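PDB 1UFO: hypothetical protein TT1662 from Thermus thermophilus, which has the alpha/beta hydrolase fold and probably acts as a hydrolase, its natural substrate not being established. Local coordinates for residues Arg128-Leu133 and His233-Arg238; Arg166-Gly171 and Arg199-Glu204. One frame throughout, in Å; residues are numbered along the deposited sequence.

Contact 1: residues Arg128-Leu133 and His233-Arg238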
# COMPACT_ATOMS: atom_id res chain seq x y z
N ARG A 128 2.77 -12.50 19.16
CA ARG A 128 3.65 -11.49 18.62
C ARG A 128 4.46 -11.92 17.39
O ARG A 128 5.68 -12.20 17.50
CB ARG A 128 4.59 -11.00 19.72
CG ARG A 128 3.87 -10.34 20.90
CD ARG A 128 3.39 -8.91 20.59
NE ARG A 128 2.55 -8.33 21.63
CZ ARG A 128 2.97 -7.78 22.78
NH1 ARG A 128 2.05 -7.33 23.64
NH2 ARG A 128 4.28 -7.64 23.04
N PRO A 129 3.81 -12.01 16.22
CA PRO A 129 4.51 -12.39 14.98
C PRO A 129 5.31 -11.14 14.54
O PRO A 129 5.20 -10.05 15.14
CB PRO A 129 3.39 -12.71 14.00
CG PRO A 129 2.26 -11.71 14.44
CD PRO A 129 2.40 -11.63 15.97
N ARG A 130 6.10 -11.28 13.49
CA ARG A 130 6.89 -10.18 13.00
C ARG A 130 6.06 -9.16 12.22
O ARG A 130 6.53 -8.05 11.99
CB ARG A 130 8.02 -10.73 12.11
CG ARG A 130 9.10 -11.35 13.01
CD ARG A 130 10.00 -10.19 13.63
NE ARG A 130 10.71 -9.51 12.55
CZ ARG A 130 11.89 -9.91 12.05
NH1 ARG A 130 12.45 -9.22 11.04
NH2 ARG A 130 12.53 -10.97 12.59
N GLY A 131 4.86 -9.56 11.74
CA GLY A 131 4.04 -8.61 11.00
C GLY A 131 2.79 -9.34 10.61
O GLY A 131 2.74 -10.59 10.62
N VAL A 132 1.73 -8.58 10.29
CA VAL A 132 0.45 -9.21 9.96
C VAL A 132 -0.17 -8.51 8.76
O VAL A 132 -0.12 -7.26 8.71
CB VAL A 132 -0.55 -8.98 11.15
CG1 VAL A 132 -1.96 -9.51 10.78
CG2 VAL A 132 -0.05 -9.79 12.41
N LEU A 133 -0.71 -9.32 7.81
CA LEU A 133 -1.48 -8.76 6.68
C LEU A 133 -2.94 -9.12 6.96
O LEU A 133 -3.30 -10.27 7.16
CB LEU A 133 -1.08 -9.42 5.33
CG LEU A 133 0.42 -9.32 5.02
CD1 LEU A 133 0.64 -10.02 3.66
CD2 LEU A 133 0.85 -7.85 4.85
N HIS A 233 9.62 -5.62 3.81
CA HIS A 233 10.17 -4.46 4.52
C HIS A 233 10.41 -4.82 6.00
O HIS A 233 11.47 -4.56 6.56
CB HIS A 233 9.15 -3.31 4.44
CG HIS A 233 9.63 -2.10 5.17
ND1 HIS A 233 10.63 -1.29 4.68
CD2 HIS A 233 9.31 -1.62 6.40
CE1 HIS A 233 10.93 -0.38 5.60
NE2 HIS A 233 10.14 -0.56 6.65
N TRP A 234 9.41 -5.45 6.65
CA TRP A 234 9.56 -5.75 8.07
C TRP A 234 10.53 -6.94 8.31
O TRP A 234 11.17 -6.98 9.33
CB TRP A 234 8.19 -5.99 8.76
CG TRP A 234 7.47 -4.67 8.85
CD1 TRP A 234 6.32 -4.23 8.12
CD2 TRP A 234 7.91 -3.53 9.59
NE1 TRP A 234 6.13 -2.91 8.38
CE2 TRP A 234 7.05 -2.45 9.27
CE3 TRP A 234 8.95 -3.33 10.49
CZ2 TRP A 234 7.24 -1.16 9.84
CZ3 TRP A 234 9.12 -2.08 11.06
CH2 TRP A 234 8.27 -1.00 10.73
N LEU A 235 10.64 -7.86 7.35
CA LEU A 235 11.59 -8.96 7.52
C LEU A 235 13.04 -8.43 7.48
O LEU A 235 13.93 -8.95 8.17
CB LEU A 235 11.44 -9.94 6.35
CG LEU A 235 12.36 -11.18 6.31
CD1 LEU A 235 12.20 -11.96 7.57
CD2 LEU A 235 11.95 -12.02 5.09
N GLU A 236 13.27 -7.45 6.63
CA GLU A 236 14.60 -6.91 6.43
C GLU A 236 14.96 -5.87 7.44
O GLU A 236 16.16 -5.47 7.52
CB GLU A 236 14.66 -6.36 5.02
CG GLU A 236 14.75 -7.41 3.94
CD GLU A 236 14.50 -6.90 2.52
OE1 GLU A 236 14.69 -5.69 2.28
OE2 GLU A 236 14.10 -7.69 1.68
N ALA A 237 14.00 -5.43 8.23
CA ALA A 237 14.25 -4.34 9.18
C ALA A 237 15.20 -4.73 10.29
O ALA A 237 15.19 -5.87 10.78
CB ALA A 237 12.94 -3.80 9.77
N ARG A 238 16.04 -3.77 10.67
CA ARG A 238 17.05 -4.01 11.70
C ARG A 238 17.10 -2.85 12.66
O ARG A 238 17.32 -3.13 13.85
CB ARG A 238 18.43 -4.23 11.08
CG ARG A 238 18.57 -5.57 10.37
CD ARG A 238 18.33 -6.73 11.36
NE ARG A 238 17.60 -7.85 10.77
CZ ARG A 238 18.04 -8.60 9.77
NH1 ARG A 238 19.23 -8.36 9.22
NH2 ARG A 238 17.31 -9.61 9.32
OXT ARG A 238 16.95 -1.69 12.21
O HOH W 1 14.80 -10.93 10.42

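Contact 2: residues Arg166-Gly171 and Arg199-Glu204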
# COMPACT_ATOMS: atom_id res chain seq x y z
N ARG A 166 -8.52 -3.45 22.06
CA ARG A 166 -7.45 -3.85 23.03
C ARG A 166 -6.06 -3.58 22.39
O ARG A 166 -5.12 -4.40 22.51
CB ARG A 166 -7.63 -5.37 23.37
CG ARG A 166 -9.06 -5.71 23.86
CD ARG A 166 -9.30 -7.18 23.88
NE ARG A 166 -8.33 -7.79 24.77
CZ ARG A 166 -8.14 -9.10 24.86
NH1 ARG A 166 -7.23 -9.59 25.72
NH2 ARG A 166 -8.83 -9.92 24.09
N GLY A 167 -5.91 -2.39 21.79
CA GLY A 167 -4.67 -2.06 21.08
C GLY A 167 -3.42 -2.12 21.90
O GLY A 167 -2.34 -2.39 21.43
N GLU A 168 -3.58 -1.85 23.18
CA GLU A 168 -2.43 -1.88 24.03
C GLU A 168 -1.82 -3.30 24.14
O GLU A 168 -0.65 -3.44 24.48
CB GLU A 168 -2.83 -1.31 25.38
CG GLU A 168 -3.77 -2.17 26.21
CD GLU A 168 -5.22 -2.19 25.75
OE1 GLU A 168 -5.69 -1.30 24.98
OE2 GLU A 168 -5.92 -3.13 26.23
N ALA A 169 -2.57 -4.35 23.80
CA ALA A 169 -2.03 -5.72 23.89
C ALA A 169 -1.31 -6.12 22.57
O ALA A 169 -0.64 -7.15 22.54
CB ALA A 169 -3.19 -6.73 24.18
N TYR A 170 -1.47 -5.30 21.53
CA TYR A 170 -0.88 -5.61 20.18
C TYR A 170 0.62 -5.43 20.10
O TYR A 170 1.25 -5.89 19.13
CB TYR A 170 -1.51 -4.73 19.10
CG TYR A 170 -2.93 -5.14 18.64
CD1 TYR A 170 -3.24 -5.18 17.26
CD2 TYR A 170 -3.97 -5.45 19.54
CE1 TYR A 170 -4.53 -5.52 16.78
CE2 TYR A 170 -5.27 -5.78 19.07
CZ TYR A 170 -5.53 -5.80 17.71
OH TYR A 170 -6.77 -6.07 17.30
N GLY A 171 1.22 -4.76 21.11
CA GLY A 171 2.66 -4.61 21.12
C GLY A 171 3.31 -3.94 19.92
O GLY A 171 4.48 -4.21 19.61
N ARG A 199 -5.02 3.19 16.36
CA ARG A 199 -4.07 4.31 16.20
C ARG A 199 -3.36 4.84 17.44
O ARG A 199 -2.15 5.01 17.41
CB ARG A 199 -4.72 5.50 15.51
CG ARG A 199 -3.85 6.74 15.57
CD ARG A 199 -4.69 7.95 15.09
NE ARG A 199 -5.80 8.25 16.00
CZ ARG A 199 -5.68 8.75 17.22
NH1 ARG A 199 -6.77 8.95 17.95
NH2 ARG A 199 -4.49 9.08 17.71
N PRO A 200 -4.07 5.09 18.56
CA PRO A 200 -3.40 5.61 19.75
C PRO A 200 -2.38 4.64 20.34
O PRO A 200 -1.51 5.04 21.10
CB PRO A 200 -4.54 5.87 20.71
CG PRO A 200 -5.82 5.92 19.82
CD PRO A 200 -5.54 4.96 18.76
N HIS A 201 -2.53 3.36 19.99
CA HIS A 201 -1.63 2.31 20.47
C HIS A 201 -0.46 1.94 19.54
O HIS A 201 0.29 1.01 19.81
CB HIS A 201 -2.48 1.06 20.76
CG HIS A 201 -3.58 1.30 21.75
ND1 HIS A 201 -3.33 1.52 23.08
CD2 HIS A 201 -4.93 1.38 21.60
CE1 HIS A 201 -4.47 1.72 23.72
NE2 HIS A 201 -5.46 1.64 22.84
N TYR A 202 -0.35 2.65 18.44
CA TYR A 202 0.71 2.49 17.45
C TYR A 202 1.40 3.89 17.27
O TYR A 202 1.47 4.46 16.16
CB TYR A 202 0.12 2.00 16.14
CG TYR A 202 -0.02 0.48 16.12
CD1 TYR A 202 -1.06 -0.18 16.77
CD2 TYR A 202 0.91 -0.26 15.45
CE1 TYR A 202 -1.14 -1.60 16.72
CE2 TYR A 202 0.86 -1.61 15.38
CZ TYR A 202 -0.20 -2.29 16.03
OH TYR A 202 -0.36 -3.66 15.88
N PRO A 203 1.90 4.45 18.38
CA PRO A 203 2.59 5.76 18.38
C PRO A 203 3.91 5.79 17.60
O PRO A 203 4.48 6.88 17.38
CB PRO A 203 2.83 6.02 19.89
CG PRO A 203 3.04 4.64 20.43
CD PRO A 203 1.88 3.88 19.74
N GLU A 204 4.38 4.61 17.15
CA GLU A 204 5.64 4.60 16.44
C GLU A 204 5.40 4.12 15.03
O GLU A 204 6.29 3.66 14.33
CB GLU A 204 6.67 3.72 17.19
CG GLU A 204 6.99 4.40 18.62
CD GLU A 204 8.31 4.00 19.22
OE1 GLU A 204 9.27 3.94 18.45
OE2 GLU A 204 8.35 3.76 20.47
O HOH W 2 0.23 -1.70 20.28

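Contact 1: residues Arg128-Leu133 and His233-Arg238
R130 reaches from the loop ahead of strand 132-135 to the last turn of the C-terminal helix 221-236, and its guanidinium does nearly all the touching. NH1 donates to the backbone oxygen of W234, with R130 NH1 and W234 O 3.1 Å apart. The N-H points well at its acceptor, at 163°, and the oxygen sits at the guanidinium edge, close to the group's plane. From the carbonyl's side the donor comes in bent, 135° at the oxygen and slightly tilted from the carbonyl plane. R130 NH1 also comes close to L235 O, at 3.2 Å. CG stands beside the backbone N, opposite the carbonyl carbon (chi1 -75°), and further bends at chi2 and chi3 carry the guanidinium to the helix end. Water 1 accepts from R130 NH1 at 3.0 Å and from R238 NH2 at 3.0 Å, linking two like charges whose nearest nitrogens, R130 NH1 and R238 NH2, are 5.2 Å apart. W234 CB comes within 4.2 Å of R130 O, while its indole turns away from the loop, with H233 CD2 over the centre of one face, and packs edge-to-face with F230. With an alanine in place of R130, the W234 carbonyl would probably lose this donor and water 1 one of its two arginines. G131 is buried here, where a side chain would project toward W234 CB. R130 and L235 both lean on F108 of strand 107-112, so the contact joins the C-terminal helix to the loop leading into strand 132-135, next to interior strand 107-112, the helix-on-sheet layering of the alpha/beta hydrolase fold.

Contact 2: residues Arg166-Gly171 and Arg199-Glu204
The imidazole of H201 lies over the peptide joining G167 to E168, one face turned to the backbone. G167 C sits 3.4 Å from H201 CG, offset toward the ring's rim, and E168 N is above the same face. E168 N and H201 ND1 approach to 3.4 Å, but the angle is too poor for a hydrogen bond; the ring simply packs with its face against the backbone. A side chain at G167 would run into the imidazole, and the glycine allows the backbones to come this close, the CA atoms of G167 and H201 being 5.4 Å apart. E168 runs alongside H201, pointing the same way. Its CG is wedged between the backbone N and the carbonyl carbon (chi1 70°), and a second bend brings E168 OE1 to 3.5 Å from H201 CE1, the carboxylate turned 66° from the ring plane.

Both segments are loops that lead into neighbouring parallel strands of the alpha/beta hydrolase sheet, 175-180 and 207-212, and the contact brings together the loops that precede the two strands. Here Y170 and Y202 cross at about a right angle. The hydroxyl of Y202 meets the edge of the Y170 ring in its plane, Y202 OH being 3.5 Å from Y170 CD1, while Y170 CB packs on Y202 CE1 at 3.9 Å. Each phenol has its polar partner elsewhere: Y202 OH bonds to V173 O, and Y170 OH to H120 ND1 of helix 114-124. Between the histidine and tyrosine pairs, water 2 donates to both G167 O (2.9 Å) and H201 O (2.8 Å), bridging the two backbones.

Overall arrangement
Contacts 1 and 2 have their centres about 16 Å apart, and contact 2 is nested in the chain between the two segments of contact 1. The order is 128-133, 166-171, 199-204 and finally 233-238, with strands 132-135, 175-180 and 207-212 following the first three in turn or beginning within them. These are adjacent parallel strands, the last at one edge of the sheet. The two contacts meet at R128, whose NH1 probably bonds to A169 O while its CZ packs on G171 CA. In this alpha/beta hydrolase fold, contact 1 sets the C-terminal helix by the loop before strand 132-135, contact 2 pairs the loops before the next two strands, and R128 joins them.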